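Local structure of diphthine synthase (Aeropyrum pernix, 1WDE) at residues Asp69-Ala81 and Thr99-Val112. The protein probably uses S-adenosyl-L-methionine to trimethylate the amino group of a modified histidine in translation elongation factor 2, a step in making diphthamide. Residues are numbered along the deposited sequence; the frame is centred on the assembly and turned at random.
Sequences DLEERSREIVSRA and THSSLAAEALEAGV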
# COMPACT_ATOMS: atom_id res chain seq x y z
N ASP A 69 4.31 -12.48 -16.35
CA ASP A 69 3.87 -12.02 -17.66
C ASP A 69 4.16 -10.53 -17.81
O ASP A 69 4.67 -10.08 -18.84
CB ASP A 69 2.37 -12.26 -17.85
CG ASP A 69 2.03 -13.74 -18.03
OD1 ASP A 69 2.64 -14.39 -18.91
OD2 ASP A 69 1.15 -14.24 -17.30
N LEU A 70 3.83 -9.76 -16.78
CA LEU A 70 4.05 -8.32 -16.83
C LEU A 70 5.48 -7.93 -16.47
O LEU A 70 5.98 -6.91 -16.93
CB LEU A 70 3.05 -7.62 -15.89
CG LEU A 70 1.57 -7.98 -16.08
CD1 LEU A 70 0.69 -7.14 -15.16
CD2 LEU A 70 1.16 -7.75 -17.53
N GLU A 71 6.15 -8.75 -15.66
CA GLU A 71 7.52 -8.45 -15.27
C GLU A 71 8.57 -9.13 -16.15
O GLU A 71 9.53 -8.49 -16.60
CB GLU A 71 7.76 -8.84 -13.81
CG GLU A 71 6.74 -8.28 -12.84
CD GLU A 71 7.21 -8.36 -11.39
OE1 GLU A 71 7.81 -9.39 -11.02
OE2 GLU A 71 6.97 -7.40 -10.63
N GLU A 72 8.40 -10.43 -16.39
CA GLU A 72 9.34 -11.20 -17.20
C GLU A 72 9.04 -11.03 -18.69
O GLU A 72 9.93 -10.74 -19.49
CB GLU A 72 9.27 -12.69 -16.85
CG GLU A 72 9.35 -13.03 -15.36
CD GLU A 72 10.74 -12.83 -14.77
OE1 GLU A 72 11.71 -13.37 -15.34
OE2 GLU A 72 10.86 -12.14 -13.74
N ARG A 73 7.78 -11.22 -19.06
CA ARG A 73 7.35 -11.12 -20.45
C ARG A 73 6.66 -9.79 -20.77
O ARG A 73 5.73 -9.74 -21.58
CB ARG A 73 6.42 -12.29 -20.78
CG ARG A 73 7.08 -13.67 -20.65
CD ARG A 73 6.08 -14.83 -20.76
NE ARG A 73 5.38 -15.09 -19.50
CZ ARG A 73 5.92 -15.69 -18.44
NH1 ARG A 73 7.18 -16.10 -18.49
NH2 ARG A 73 5.22 -15.88 -17.34
N SER A 74 7.14 -8.74 -20.14
CA SER A 74 6.54 -7.42 -20.34
C SER A 74 6.76 -6.94 -21.77
O SER A 74 6.10 -5.99 -22.24
CB SER A 74 7.16 -6.40 -19.38
OG SER A 74 8.57 -6.34 -19.57
N ARG A 75 7.70 -7.59 -22.46
CA ARG A 75 8.01 -7.18 -23.84
C ARG A 75 6.86 -7.52 -24.80
O ARG A 75 6.77 -6.96 -25.90
CB ARG A 75 9.27 -7.84 -24.45
CG ARG A 75 10.03 -8.82 -23.57
CD ARG A 75 10.57 -9.98 -24.40
NE ARG A 75 9.71 -11.10 -24.24
CZ ARG A 75 9.02 -11.73 -25.19
NH1 ARG A 75 9.10 -11.39 -26.50
NH2 ARG A 75 8.19 -12.70 -24.90
N GLU A 76 6.00 -8.44 -24.40
CA GLU A 76 4.87 -8.86 -25.24
C GLU A 76 3.69 -7.88 -25.11
O GLU A 76 3.11 -7.43 -26.11
CB GLU A 76 4.38 -10.26 -24.86
CG GLU A 76 4.83 -11.34 -25.87
CD GLU A 76 4.09 -11.25 -27.21
OE1 GLU A 76 4.29 -12.16 -28.11
OE2 GLU A 76 3.27 -10.29 -27.44
N ILE A 77 3.35 -7.54 -23.87
CA ILE A 77 2.23 -6.61 -23.60
C ILE A 77 2.47 -5.30 -24.35
O ILE A 77 1.53 -4.63 -24.79
CB ILE A 77 2.09 -6.33 -22.12
CG1 ILE A 77 1.42 -7.48 -21.36
CG2 ILE A 77 1.24 -5.09 -21.83
CD1 ILE A 77 2.14 -8.82 -21.56
N VAL A 78 3.74 -4.94 -24.48
CA VAL A 78 4.12 -3.72 -25.21
C VAL A 78 3.92 -4.00 -26.70
O VAL A 78 4.57 -3.39 -27.56
CB VAL A 78 5.58 -3.37 -24.95
CG1 VAL A 78 5.98 -2.02 -25.57
CG2 VAL A 78 5.93 -3.25 -23.47
N SER A 79 3.02 -4.93 -26.92
CA SER A 79 2.61 -5.44 -28.24
C SER A 79 2.83 -4.41 -29.40
O SER A 79 1.89 -3.69 -29.79
CB SER A 79 1.12 -5.81 -28.19
OG SER A 79 0.70 -6.33 -29.43
N ARG A 80 4.09 -4.41 -29.92
CA ARG A 80 4.54 -3.54 -31.07
C ARG A 80 4.66 -4.45 -32.32
O ARG A 80 5.70 -4.48 -33.02
CB ARG A 80 5.91 -2.90 -30.77
CG ARG A 80 5.87 -1.37 -30.69
CD ARG A 80 5.01 -0.72 -31.78
NE ARG A 80 5.36 0.68 -32.03
CZ ARG A 80 6.44 1.07 -32.72
NH1 ARG A 80 7.29 0.17 -33.23
NH2 ARG A 80 6.76 2.35 -32.95
N ALA A 81 3.58 -5.16 -32.52
CA ALA A 81 3.43 -6.12 -33.59
C ALA A 81 2.23 -5.75 -34.39
O ALA A 81 2.21 -5.56 -35.60
CB ALA A 81 3.27 -7.50 -33.01
N THR A 99 4.86 -2.08 -9.71
CA THR A 99 5.97 -1.65 -10.55
C THR A 99 5.54 -1.42 -12.01
O THR A 99 6.38 -1.45 -12.91
CB THR A 99 7.14 -2.66 -10.52
OG1 THR A 99 6.63 -3.97 -10.79
CG2 THR A 99 7.85 -2.64 -9.17
N HIS A 100 4.25 -1.18 -12.23
CA HIS A 100 3.73 -0.96 -13.58
C HIS A 100 4.29 0.28 -14.30
O HIS A 100 4.09 0.44 -15.51
CB HIS A 100 2.20 -0.89 -13.57
CG HIS A 100 1.55 -2.16 -13.10
ND1 HIS A 100 2.19 -3.39 -13.15
CD2 HIS A 100 0.34 -2.39 -12.55
CE1 HIS A 100 1.40 -4.31 -12.64
NE2 HIS A 100 0.27 -3.74 -12.27
N SER A 101 4.99 1.16 -13.59
CA SER A 101 5.58 2.34 -14.24
C SER A 101 6.71 1.86 -15.18
O SER A 101 7.05 2.54 -16.15
CB SER A 101 6.14 3.32 -13.20
OG SER A 101 6.98 2.66 -12.26
N SER A 102 7.28 0.69 -14.88
CA SER A 102 8.34 0.13 -15.72
C SER A 102 7.71 -0.29 -17.04
O SER A 102 8.29 -0.09 -18.10
CB SER A 102 8.99 -1.08 -15.04
OG SER A 102 9.82 -0.67 -13.97
N LEU A 103 6.51 -0.86 -16.98
CA LEU A 103 5.83 -1.26 -18.20
C LEU A 103 5.60 -0.00 -19.06
O LEU A 103 5.86 -0.00 -20.25
CB LEU A 103 4.48 -1.92 -17.88
CG LEU A 103 3.98 -3.02 -18.82
CD1 LEU A 103 2.55 -3.37 -18.44
CD2 LEU A 103 4.03 -2.57 -20.28
N ALA A 104 5.10 1.06 -18.43
CA ALA A 104 4.83 2.30 -19.14
C ALA A 104 6.09 2.90 -19.74
O ALA A 104 6.05 3.47 -20.83
CB ALA A 104 4.16 3.33 -18.19
N ALA A 105 7.22 2.76 -19.04
CA ALA A 105 8.49 3.31 -19.51
C ALA A 105 9.02 2.59 -20.74
O ALA A 105 9.45 3.23 -21.70
CB ALA A 105 9.54 3.28 -18.40
N GLU A 106 9.02 1.26 -20.70
CA GLU A 106 9.50 0.52 -21.86
C GLU A 106 8.57 0.75 -23.05
O GLU A 106 9.02 0.84 -24.21
CB GLU A 106 9.63 -0.97 -21.52
CG GLU A 106 8.46 -1.58 -20.77
CD GLU A 106 8.83 -2.93 -20.17
OE1 GLU A 106 9.19 -3.85 -20.94
OE2 GLU A 106 8.76 -3.07 -18.92
N ALA A 107 7.28 0.87 -22.78
CA ALA A 107 6.31 1.13 -23.83
C ALA A 107 6.66 2.48 -24.47
O ALA A 107 6.84 2.58 -25.68
CB ALA A 107 4.91 1.17 -23.25
N LEU A 108 6.77 3.51 -23.64
CA LEU A 108 7.12 4.84 -24.12
C LEU A 108 8.39 4.81 -24.96
O LEU A 108 8.44 5.39 -26.04
CB LEU A 108 7.28 5.81 -22.95
CG LEU A 108 6.00 6.32 -22.28
CD1 LEU A 108 6.29 6.93 -20.90
CD2 LEU A 108 5.34 7.34 -23.20
N GLU A 109 9.42 4.12 -24.46
CA GLU A 109 10.69 4.04 -25.17
C GLU A 109 10.57 3.22 -26.45
O GLU A 109 11.33 3.43 -27.40
CB GLU A 109 11.78 3.43 -24.28
CG GLU A 109 12.14 4.26 -23.06
CD GLU A 109 13.51 3.90 -22.51
OE1 GLU A 109 13.79 2.69 -22.36
OE2 GLU A 109 14.30 4.83 -22.23
N ALA A 110 9.62 2.29 -26.46
CA ALA A 110 9.39 1.43 -27.63
C ALA A 110 8.43 2.07 -28.62
O ALA A 110 7.89 1.39 -29.49
CB ALA A 110 8.85 0.08 -27.18
N GLY A 111 8.21 3.38 -28.48
CA GLY A 111 7.33 4.09 -29.38
C GLY A 111 5.84 4.16 -29.06
O GLY A 111 5.15 5.04 -29.56
N VAL A 112 5.36 3.24 -28.22
CA VAL A 112 3.94 3.19 -27.84
C VAL A 112 3.44 4.38 -27.01
O VAL A 112 4.13 4.85 -26.11
CB VAL A 112 3.63 1.90 -27.03
CG1 VAL A 112 2.14 1.83 -26.71
CG2 VAL A 112 4.06 0.68 -27.83
O HOH W 1 4.84 -6.21 -11.28
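Two neighbouring helical elements packed against the parallel sheet of this tetrapyrrole-methylase-type domain meet where Val78, Ile77 and Ser74 face Leu103, Glu106 and Ala107. The chain runs from helices 67-71 and 74-77 through strand 85-90 into helix 100-109, whose Leu103 and Ala107 also rest on Leu10 of strand 9-14. Val78 makes most of the apolar contacts. Its CG1, anti to the backbone N (chi1 -174°), is set 3.6 Å from CA of Ala107 and also touches CB of Ala110 and CG2 of Val112. The other branch, CG2, slides past Leu103 and lies 3.8 Å from its CD2. Ile77 crosses Leu103 at about a right angle, CG2 against CD1 at 4.0 Å, while also reaching Val88 of strand 85-90.

One direct hydrogen bond joins the segments: OG of Ser74 donates to OE1 of Glu106 over 2.9 Å, arriving on the syn side, 25° out of the carboxylate plane. The Glu106 chain is extended beyond CG, and that methylene lies 4.1 Å from CG2 of Val78. An alanine in place of Glu106 would probably leave the buried Ser74 hydroxyl without this acceptor and uncover part of Val78.

Toward the start of helix 100-109, CD1 of Leu70 lies obliquely against the His100 ring, 3.9 Å from CE1; NE2 of that ring is hydrogen-bonded to Glu39. A water joins OE2 of Glu71 to OG1 of Thr99 beside it. At the far end the poorly ordered Arg80 bends at chi2, and, as modelled, O of Ala110 lies over one face of its guanidinium, 3.5 Å above the centre of the plane.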